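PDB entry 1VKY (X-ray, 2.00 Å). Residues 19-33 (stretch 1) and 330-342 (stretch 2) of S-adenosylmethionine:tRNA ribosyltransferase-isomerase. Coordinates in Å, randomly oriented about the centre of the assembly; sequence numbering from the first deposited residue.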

ATOM      1  N   ASP B  19     -11.154 -20.929  -4.277  1.00 39.15           N
ATOM      2  CA  ASP B  19     -11.979 -19.900  -3.706  1.00 40.52           C
ATOM      3  C   ASP B  19     -12.045 -20.165  -2.213  1.00 39.71           C
ATOM      4  O   ASP B  19     -11.969 -21.306  -1.779  1.00 40.21           O
ATOM      5  CB  ASP B  19     -13.376 -19.979  -4.313  1.00 40.98           C
ATOM      6  CG  ASP B  19     -14.100 -18.683  -4.257  1.00 48.19           C
ATOM      7  OD1 ASP B  19     -13.490 -17.625  -3.955  1.00 41.14           O
ATOM      8  OD2 ASP B  19     -15.308 -18.628  -4.516  1.00 57.06           O
ATOM      9  N   TYR B  20     -12.143 -19.113  -1.416  1.00 36.79           N
ATOM     10  CA  TYR B  20     -12.407 -19.260   0.002  1.00 34.49           C
ATOM     11  C   TYR B  20     -12.991 -17.929   0.409  1.00 33.50           C
ATOM     12  O   TYR B  20     -12.872 -16.974  -0.330  1.00 33.52           O
ATOM     13  CB  TYR B  20     -11.128 -19.598   0.792  1.00 34.79           C
ATOM     14  CG  TYR B  20     -10.107 -18.483   0.846  1.00 32.99           C
ATOM     15  CD1 TYR B  20     -10.092 -17.587   1.917  1.00 28.99           C
ATOM     16  CD2 TYR B  20      -9.126 -18.331  -0.176  1.00 32.49           C
ATOM     17  CE1 TYR B  20      -9.130 -16.551   1.984  1.00 25.09           C
ATOM     18  CE2 TYR B  20      -8.154 -17.290  -0.109  1.00 27.44           C
ATOM     19  CZ  TYR B  20      -8.203 -16.401   0.964  1.00 27.34           C
ATOM     20  OH  TYR B  20      -7.318 -15.387   1.080  1.00 28.14           O
ATOM     21  N   GLU B  21     -13.651 -17.870   1.556  1.00 34.37           N
ATOM     22  CA  GLU B  21     -14.362 -16.669   1.947  1.00 35.46           C
ATOM     23  C   GLU B  21     -13.446 -15.811   2.767  1.00 33.41           C
ATOM     24  O   GLU B  21     -13.043 -16.209   3.847  1.00 34.69           O
ATOM     25  CB  GLU B  21     -15.632 -17.005   2.771  1.00 38.73           C
ATOM     26  N   LEU B  22     -13.105 -14.645   2.237  1.00 34.57           N
ATOM     27  CA  LEU B  22     -12.178 -13.712   2.888  1.00 33.50           C
ATOM     28  C   LEU B  22     -12.959 -12.445   3.302  1.00 35.12           C
ATOM     29  O   LEU B  22     -13.306 -11.646   2.414  1.00 35.70           O
ATOM     30  CB  LEU B  22     -11.080 -13.300   1.908  1.00 30.98           C
ATOM     31  CG  LEU B  22     -10.043 -12.270   2.367  1.00 29.62           C
ATOM     32  CD1 LEU B  22      -9.507 -12.608   3.763  1.00 32.17           C
ATOM     33  CD2 LEU B  22      -8.880 -12.087   1.345  1.00 29.89           C
ATOM     34  N   PRO B  23     -13.208 -12.238   4.600  1.00 36.73           N
ATOM     35  CA  PRO B  23     -13.849 -10.996   5.038  1.00 35.38           C
ATOM     36  C   PRO B  23     -13.006  -9.798   4.589  1.00 34.29           C
ATOM     37  O   PRO B  23     -11.794  -9.754   4.846  1.00 31.92           O
ATOM     38  CB  PRO B  23     -13.897 -11.123   6.568  1.00 35.61           C
ATOM     39  CG  PRO B  23     -13.763 -12.581   6.833  1.00 36.77           C
ATOM     40  CD  PRO B  23     -12.880 -13.097   5.746  1.00 34.98           C
ATOM     41  N   PRO B  24     -13.635  -8.819   3.927  1.00 32.63           N
ATOM     42  CA  PRO B  24     -12.870  -7.778   3.277  1.00 32.50           C
ATOM     43  C   PRO B  24     -12.051  -6.977   4.260  1.00 30.51           C
ATOM     44  O   PRO B  24     -11.030  -6.420   3.891  1.00 30.31           O
ATOM     45  CB  PRO B  24     -13.958  -6.923   2.566  1.00 33.13           C
ATOM     46  CG  PRO B  24     -15.199  -7.223   3.224  1.00 36.72           C
ATOM     47  CD  PRO B  24     -15.084  -8.636   3.743  1.00 36.07           C
ATOM     48  N   GLU B  25     -12.487  -6.932   5.512  1.00 31.70           N
ATOM     49  CA  GLU B  25     -11.792  -6.143   6.521  1.00 33.32           C
ATOM     50  C   GLU B  25     -10.398  -6.730   6.846  1.00 34.26           C
ATOM     51  O   GLU B  25      -9.551  -6.050   7.395  1.00 30.67           O
ATOM     52  CB  GLU B  25     -12.634  -5.939   7.811  1.00 32.99           C
ATOM     53  CG  GLU B  25     -12.962  -7.138   8.673  1.00 33.76           C
ATOM     54  CD  GLU B  25     -14.157  -7.926   8.214  1.00 40.46           C
ATOM     55  OE1 GLU B  25     -14.555  -7.732   7.062  1.00 35.21           O
ATOM     56  OE2 GLU B  25     -14.706  -8.752   9.004  1.00 37.45           O
ATOM     57  N   LEU B  26     -10.155  -7.976   6.464  1.00 35.26           N
ATOM     58  CA  LEU B  26      -8.865  -8.610   6.750  1.00 31.50           C
ATOM     59  C   LEU B  26      -7.782  -8.279   5.743  1.00 32.67           C
ATOM     60  O   LEU B  26      -6.606  -8.597   5.980  1.00 30.83           O
ATOM     61  CB  LEU B  26      -9.052 -10.125   6.884  1.00 32.96           C
ATOM     62  CG  LEU B  26      -9.960 -10.536   8.045  1.00 32.23           C
ATOM     63  CD1 LEU B  26      -9.979 -12.081   8.191  1.00 34.90           C
ATOM     64  CD2 LEU B  26      -9.470  -9.909   9.318  1.00 35.10           C
ATOM     65  N   ILE B  27      -8.150  -7.634   4.640  1.00 31.17           N
ATOM     66  CA  ILE B  27      -7.149  -7.174   3.683  1.00 32.20           C
ATOM     67  C   ILE B  27      -6.525  -5.887   4.216  1.00 35.80           C
ATOM     68  O   ILE B  27      -7.154  -4.852   4.213  1.00 32.84           O
ATOM     69  CB  ILE B  27      -7.754  -7.006   2.287  1.00 29.95           C
ATOM     70  CG1 ILE B  27      -8.344  -8.340   1.819  1.00 32.52           C
ATOM     71  CG2 ILE B  27      -6.732  -6.447   1.305  1.00 35.69           C
ATOM     72  CD1 ILE B  27      -9.005  -8.286   0.505  1.00 36.51           C
ATOM     73  N   ALA B  28      -5.267  -5.986   4.644  1.00 34.99           N
ATOM     74  CA  ALA B  28      -4.544  -4.906   5.289  1.00 36.43           C
ATOM     75  C   ALA B  28      -4.227  -3.742   4.339  1.00 38.72           C
ATOM     76  O   ALA B  28      -3.866  -3.947   3.194  1.00 34.67           O
ATOM     77  CB  ALA B  28      -3.282  -5.431   5.869  1.00 35.60           C
ATOM     78  N   GLN B  29      -4.374  -2.512   4.831  1.00 41.56           N
ATOM     79  CA  GLN B  29      -4.090  -1.323   4.030  1.00 43.22           C
ATOM     80  C   GLN B  29      -2.740  -0.767   4.354  1.00 45.17           C
ATOM     81  O   GLN B  29      -2.169  -0.038   3.571  1.00 48.41           O
ATOM     82  CB  GLN B  29      -5.172  -0.287   4.272  1.00 45.41           C
ATOM     83  CG  GLN B  29      -6.512  -0.882   3.995  1.00 50.97           C
ATOM     84  CD  GLN B  29      -7.632   0.102   4.049  1.00 55.41           C
ATOM     85  OE1 GLN B  29      -7.561   1.161   3.434  1.00 62.79           O
ATOM     86  NE2 GLN B  29      -8.683  -0.250   4.759  1.00 57.25           N
ATOM     87  N   GLU B  30      -2.221  -1.128   5.516  1.00 46.85           N
ATOM     88  CA  GLU B  30      -0.885  -0.723   5.928  1.00 46.64           C
ATOM     89  C   GLU B  30      -0.245  -1.808   6.786  1.00 41.53           C
ATOM     90  O   GLU B  30      -0.937  -2.552   7.524  1.00 38.07           O
ATOM     91  CB  GLU B  30      -0.967   0.578   6.733  1.00 47.24           C
ATOM     92  CG  GLU B  30      -1.983   0.548   7.865  1.00 53.78           C
ATOM     93  CD  GLU B  30      -2.227   1.926   8.458  1.00 58.74           C
ATOM     94  OE1 GLU B  30      -1.229   2.627   8.773  1.00 83.65           O
ATOM     95  OE2 GLU B  30      -3.411   2.316   8.619  1.00 79.39           O
ATOM     96  N   PRO B  31       1.069  -1.875   6.722  1.00 40.65           N
ATOM     97  CA  PRO B  31       1.810  -2.865   7.496  1.00 41.84           C
ATOM     98  C   PRO B  31       1.915  -2.545   8.980  1.00 42.35           C
ATOM     99  O   PRO B  31       1.777  -1.396   9.402  1.00 41.83           O
ATOM    100  CB  PRO B  31       3.189  -2.861   6.838  1.00 39.08           C
ATOM    101  CG  PRO B  31       3.342  -1.512   6.238  1.00 43.79           C
ATOM    102  CD  PRO B  31       1.955  -1.038   5.886  1.00 39.80           C
ATOM    103  N   VAL B  32       2.131  -3.592   9.765  1.00 41.95           N
ATOM    104  CA  VAL B  32       2.476  -3.469  11.177  1.00 41.52           C
ATOM    105  C   VAL B  32       3.881  -2.901  11.303  1.00 40.44           C
ATOM    106  O   VAL B  32       4.736  -3.099  10.431  1.00 37.65           O
ATOM    107  CB  VAL B  32       2.384  -4.842  11.891  1.00 43.58           C
ATOM    108  CG1 VAL B  32       3.012  -4.805  13.278  1.00 52.52           C
ATOM    109  CG2 VAL B  32       0.944  -5.251  12.007  1.00 46.37           C
ATOM    110  N   GLU B  33       4.113  -2.186  12.397  1.00 42.30           N
ATOM    111  CA  GLU B  33       5.441  -1.655  12.722  1.00 43.90           C
ATOM    112  C   GLU B  33       5.795  -2.075  14.153  1.00 40.55           C
ATOM    113  O   GLU B  33       4.959  -1.954  15.032  1.00 41.33           O
ATOM    114  CB  GLU B  33       5.457  -0.130  12.571  1.00 46.42           C
ATOM    115  CG  GLU B  33       6.792   0.420  12.079  1.00 57.28           C
ATOM    116  CD  GLU B  33       7.186  -0.087  10.688  1.00 70.14           C
ATOM    117  OE1 GLU B  33       8.411  -0.281  10.456  1.00 71.26           O
ATOM    118  OE2 GLU B  33       6.280  -0.291   9.824  1.00 71.05           O
ATOM    119  N   ALA B 330      -6.610 -19.182   9.194  1.00 27.85           N
ATOM    120  CA  ALA B 330      -6.179 -17.781   9.196  1.00 29.08           C
ATOM    121  C   ALA B 330      -7.360 -16.803   9.261  1.00 28.79           C
ATOM    122  O   ALA B 330      -7.314 -15.825  10.002  1.00 27.68           O
ATOM    123  CB  ALA B 330      -5.310 -17.469   7.990  1.00 29.64           C
ATOM    124  N   VAL B 331      -8.401 -17.067   8.485  1.00 29.63           N
ATOM    125  CA  VAL B 331      -9.608 -16.224   8.511  1.00 30.67           C
ATOM    126  C   VAL B 331     -10.243 -16.306   9.893  1.00 32.21           C
ATOM    127  O   VAL B 331     -10.586 -15.287  10.490  1.00 32.58           O
ATOM    128  CB  VAL B 331     -10.609 -16.631   7.378  1.00 31.72           C
ATOM    129  CG1 VAL B 331     -11.953 -15.972   7.547  1.00 34.66           C
ATOM    130  CG2 VAL B 331     -10.017 -16.322   5.993  1.00 29.40           C
ATOM    131  N   LYS B 332     -10.349 -17.517  10.421  1.00 32.41           N
ATOM    132  CA  LYS B 332     -10.977 -17.739  11.718  1.00 31.07           C
ATOM    133  C   LYS B 332     -10.214 -16.993  12.771  1.00 32.30           C
ATOM    134  O   LYS B 332     -10.810 -16.324  13.610  1.00 29.95           O
ATOM    135  CB  LYS B 332     -11.024 -19.228  12.029  1.00 33.26           C
ATOM    136  CG  LYS B 332     -11.761 -19.599  13.274  1.00 42.30           C
ATOM    137  CD  LYS B 332     -11.652 -21.084  13.529  1.00 47.94           C
ATOM    138  CE  LYS B 332     -12.468 -21.495  14.756  1.00 59.49           C
ATOM    139  NZ  LYS B 332     -12.132 -22.904  15.149  1.00 63.01           N
ATOM    140  N   ARG B 333      -8.887 -17.015  12.703  1.00 29.36           N
ATOM    141  CA  ARG B 333      -8.086 -16.305  13.692  1.00 29.55           C
ATOM    142  C   ARG B 333      -7.810 -14.854  13.376  1.00 30.45           C
ATOM    143  O   ARG B 333      -7.062 -14.196  14.112  1.00 30.91           O
ATOM    144  CB  ARG B 333      -6.746 -17.029  13.866  1.00 29.35           C
ATOM    145  CG  ARG B 333      -6.911 -18.348  14.515  1.00 32.36           C
ATOM    146  CD  ARG B 333      -5.633 -19.130  14.576  1.00 39.25           C
ATOM    147  NE  ARG B 333      -5.804 -20.426  15.249  1.00 39.21           N
ATOM    148  CZ  ARG B 333      -5.307 -20.721  16.442  1.00 41.53           C
ATOM    149  NH1 ARG B 333      -4.647 -19.805  17.163  1.00 40.63           N
ATOM    150  NH2 ARG B 333      -5.480 -21.943  16.930  1.00 43.73           N
ATOM    151  N   ARG B 334      -8.356 -14.361  12.263  1.00 32.59           N
ATOM    152  CA  ARG B 334      -8.332 -12.936  11.941  1.00 31.14           C
ATOM    153  C   ARG B 334      -6.927 -12.477  11.555  1.00 30.44           C
ATOM    154  O   ARG B 334      -6.500 -11.349  11.837  1.00 26.57           O
ATOM    155  CB  ARG B 334      -8.928 -12.113  13.116  1.00 34.47           C
ATOM    156  CG  ARG B 334     -10.318 -12.588  13.598  1.00 40.16           C
ATOM    157  CD  ARG B 334     -11.452 -12.368  12.620  1.00 45.81           C
ATOM    158  NE  ARG B 334     -11.687 -10.947  12.378  1.00 50.32           N
ATOM    159  CZ  ARG B 334     -12.510 -10.448  11.446  1.00 48.12           C
ATOM    160  NH1 ARG B 334     -13.212 -11.235  10.639  1.00 46.33           N
ATOM    161  NH2 ARG B 334     -12.623  -9.140  11.315  1.00 49.99           N
ATOM    162  N   TYR B 335      -6.184 -13.339  10.864  1.00 27.82           N
ATOM    163  CA  TYR B 335      -4.921 -12.892  10.277  1.00 28.26           C
ATOM    164  C   TYR B 335      -5.234 -11.775   9.283  1.00 27.12           C
ATOM    165  O   TYR B 335      -6.350 -11.705   8.718  1.00 30.77           O
ATOM    166  CB  TYR B 335      -4.214 -14.033   9.505  1.00 25.52           C
ATOM    167  CG  TYR B 335      -3.376 -14.957  10.344  1.00 27.15           C
ATOM    168  CD1 TYR B 335      -3.949 -15.772  11.309  1.00 23.56           C
ATOM    169  CD2 TYR B 335      -1.980 -15.026  10.165  1.00 25.37           C
ATOM    170  CE1 TYR B 335      -3.155 -16.658  12.084  1.00 26.08           C
ATOM    171  CE2 TYR B 335      -1.189 -15.904  10.919  1.00 24.53           C
ATOM    172  CZ  TYR B 335      -1.776 -16.711  11.884  1.00 23.79           C
ATOM    173  OH  TYR B 335      -0.942 -17.584  12.609  1.00 28.99           O
ATOM    174  N   ARG B 336      -4.221 -10.989   8.983  1.00 27.82           N
ATOM    175  CA  ARG B 336      -4.318 -10.006   7.923  1.00 30.62           C
ATOM    176  C   ARG B 336      -3.686 -10.515   6.633  1.00 31.73           C
ATOM    177  O   ARG B 336      -2.625 -11.189   6.660  1.00 29.98           O
ATOM    178  CB  ARG B 336      -3.644  -8.723   8.342  1.00 30.45           C
ATOM    179  CG  ARG B 336      -4.244  -8.054   9.587  1.00 38.37           C
ATOM    180  CD  ARG B 336      -3.344  -6.946  10.128  1.00 44.95           C
ATOM    181  NE  ARG B 336      -1.954  -7.411  10.176  1.00 46.47           N
ATOM    182  CZ  ARG B 336      -0.906  -6.883   9.528  1.00 50.69           C
ATOM    183  NH1 ARG B 336      -1.022  -5.781   8.757  1.00 40.26           N
ATOM    184  NH2 ARG B 336       0.291  -7.481   9.675  1.00 41.61           N
ATOM    185  N   PHE B 337      -4.338 -10.165   5.519  1.00 28.25           N
ATOM    186  CA  PHE B 337      -4.071 -10.727   4.204  1.00 27.03           C
ATOM    187  C   PHE B 337      -3.534  -9.697   3.223  1.00 27.54           C
ATOM    188  O   PHE B 337      -3.651  -8.484   3.410  1.00 29.75           O
ATOM    189  CB  PHE B 337      -5.343 -11.331   3.631  1.00 25.60           C
ATOM    190  CG  PHE B 337      -5.766 -12.594   4.303  1.00 26.49           C
ATOM    191  CD1 PHE B 337      -6.209 -12.586   5.599  1.00 28.25           C
ATOM    192  CD2 PHE B 337      -5.802 -13.774   3.603  1.00 25.40           C
ATOM    193  CE1 PHE B 337      -6.611 -13.734   6.207  1.00 29.90           C
ATOM    194  CE2 PHE B 337      -6.206 -14.949   4.222  1.00 28.87           C
ATOM    195  CZ  PHE B 337      -6.600 -14.922   5.513  1.00 27.36           C
ATOM    196  N   PHE B 338      -2.931 -10.221   2.173  1.00 25.33           N
ATOM    197  CA  PHE B 338      -2.430  -9.453   1.054  1.00 24.82           C
ATOM    198  C   PHE B 338      -1.129  -8.779   1.399  1.00 28.13           C
ATOM    199  O   PHE B 338      -0.444  -9.171   2.341  1.00 27.18           O
ATOM    200  CB  PHE B 338      -3.556  -8.525   0.503  1.00 27.68           C
ATOM    201  CG  PHE B 338      -3.390  -8.108  -0.915  1.00 26.71           C
ATOM    202  CD1 PHE B 338      -3.125  -9.031  -1.906  1.00 34.37           C
ATOM    203  CD2 PHE B 338      -3.469  -6.773  -1.265  1.00 34.95           C
ATOM    204  CE1 PHE B 338      -2.975  -8.627  -3.209  1.00 36.75           C
ATOM    205  CE2 PHE B 338      -3.323  -6.375  -2.579  1.00 32.85           C
ATOM    206  CZ  PHE B 338      -3.084  -7.286  -3.540  1.00 37.62           C
ATOM    207  N   SER B 339      -0.718  -7.855   0.535  1.00 31.68           N
ATOM    208  CA  SER B 339       0.616  -7.303   0.522  1.00 32.73           C
ATOM    209  C   SER B 339       1.165  -6.692   1.818  1.00 34.80           C
ATOM    210  O   SER B 339       2.400  -6.685   2.012  1.00 32.40           O
ATOM    211  CB  SER B 339       0.690  -6.267  -0.619  1.00 37.93           C
ATOM    212  OG  SER B 339       0.478  -6.935  -1.877  1.00 46.87           O
ATOM    213  N   PHE B 340       0.299  -6.140   2.668  1.00 32.11           N
ATOM    214  CA  PHE B 340       0.731  -5.476   3.904  1.00 33.72           C
ATOM    215  C   PHE B 340       0.322  -6.261   5.121  1.00 32.91           C
ATOM    216  O   PHE B 340       0.499  -5.780   6.259  1.00 33.19           O
ATOM    217  CB  PHE B 340       0.179  -4.033   3.974  1.00 38.34           C
ATOM    218  CG  PHE B 340       0.564  -3.239   2.777  1.00 44.85           C
ATOM    219  CD1 PHE B 340      -0.345  -3.013   1.756  1.00 54.58           C
ATOM    220  CD2 PHE B 340       1.901  -2.895   2.580  1.00 53.87           C
ATOM    221  CE1 PHE B 340       0.048  -2.374   0.585  1.00 58.33           C
ATOM    222  CE2 PHE B 340       2.306  -2.244   1.427  1.00 55.81           C
ATOM    223  CZ  PHE B 340       1.374  -1.985   0.418  1.00 54.93           C
ATOM    224  N   GLY B 341      -0.142  -7.494   4.882  1.00 29.17           N
ATOM    225  CA  GLY B 341      -0.608  -8.400   5.934  1.00 30.88           C
ATOM    226  C   GLY B 341       0.449  -9.295   6.526  1.00 29.03           C
ATOM    227  O   GLY B 341       1.634  -8.991   6.519  1.00 27.01           O
ATOM    228  N   ASP B 342      -0.010 -10.429   7.023  1.00 28.58           N
ATOM    229  CA  ASP B 342       0.824 -11.324   7.768  1.00 28.45           C
ATOM    230  C   ASP B 342       1.574 -12.277   6.795  1.00 25.22           C
ATOM    231  O   ASP B 342       1.444 -12.166   5.568  1.00 23.54           O
ATOM    232  CB  ASP B 342      -0.036 -12.105   8.765  1.00 23.95           C
ATOM    233  CG  ASP B 342      -0.603 -11.214   9.833  1.00 32.30           C
ATOM    234  OD1 ASP B 342       0.152 -10.368  10.338  1.00 27.58           O
ATOM    235  OD2 ASP B 342      -1.775 -11.308  10.220  1.00 28.69           O
TER
HETATM  236  O   HOH W   1     -16.051 -11.004   9.415  1.00 47.12           O
HETATM  237  O   HOH W   2      -2.469  -6.063   2.403  1.00 38.42           O
HETATM  238  O   HOH W   3      -2.692  -3.615   9.174  1.00 51.93           O
HETATM  239  O   HOH W   4       2.275  -6.225   8.349  1.00 39.94           O

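Two irregular segments more than 300 residues apart in one chain meet here, burying 853 Å² between them. Stretch 1 is loop except for a 3-10 segment at 24-26; stretch 2 leaves a helix through a Schellman motif, in which Arg-334 takes positive phi and Arg-334 N and Tyr-335 N bond back to Val-331 O and Ala-330 O. The backbones then join in a single beta bridge between Ile-27 and Phe-337. Phe-337 N donates to Leu-26 O (2.8 Å) and Ala-28 N to Phe-337 O (3.2 Å), while Arg-336 CA adds a CA-H...O contact to Leu-26 O (3.3 Å). Beyond the bridge a type I turn, Phe-338 to Gly-341, reverses stretch 2. Water 2 ties the turn to the bridge, donating to Ala-28 O and Phe-337 O and accepting from Phe-340 N.

Apolar side chains pack beside this polar seam. Leu-22 CD1 sits almost on the normal of the Phe-337 ring, 3.7 Å from its centroid, a CH-pi contact. The Val-331 methyls make van der Waals contacts with apolar carbon: CG1 meets Pro-23 CD at 3.5 Å, and CG2 lies at the edge of the Tyr-20 ring, 4.1 Å from Tyr-20 CE1. Ala-28 points toward stretch 2, and its CB lies 4.2 Å from Phe-340 CB; Pro-31 CD reaches Phe-340 CD2 at 3.8 Å.

Two arginines add charge. Arg-334 NH2 forms a salt bridge with Glu-25 OE2 (3.1 Å), which water 1 also links to Arg-334 NH1, while Leu-26 CD2 covers one guanidinium face. Arg-336 is held within its own stretch by a salt bridge from NH2 to Asp-342 OD1 (3.0 Å). Its guanidinium offers a flat, weakly polar face to Val-32 CG2, while its N-H groups donate to waters 3 and 4, which connect it to Glu-30 O and Val-32 N.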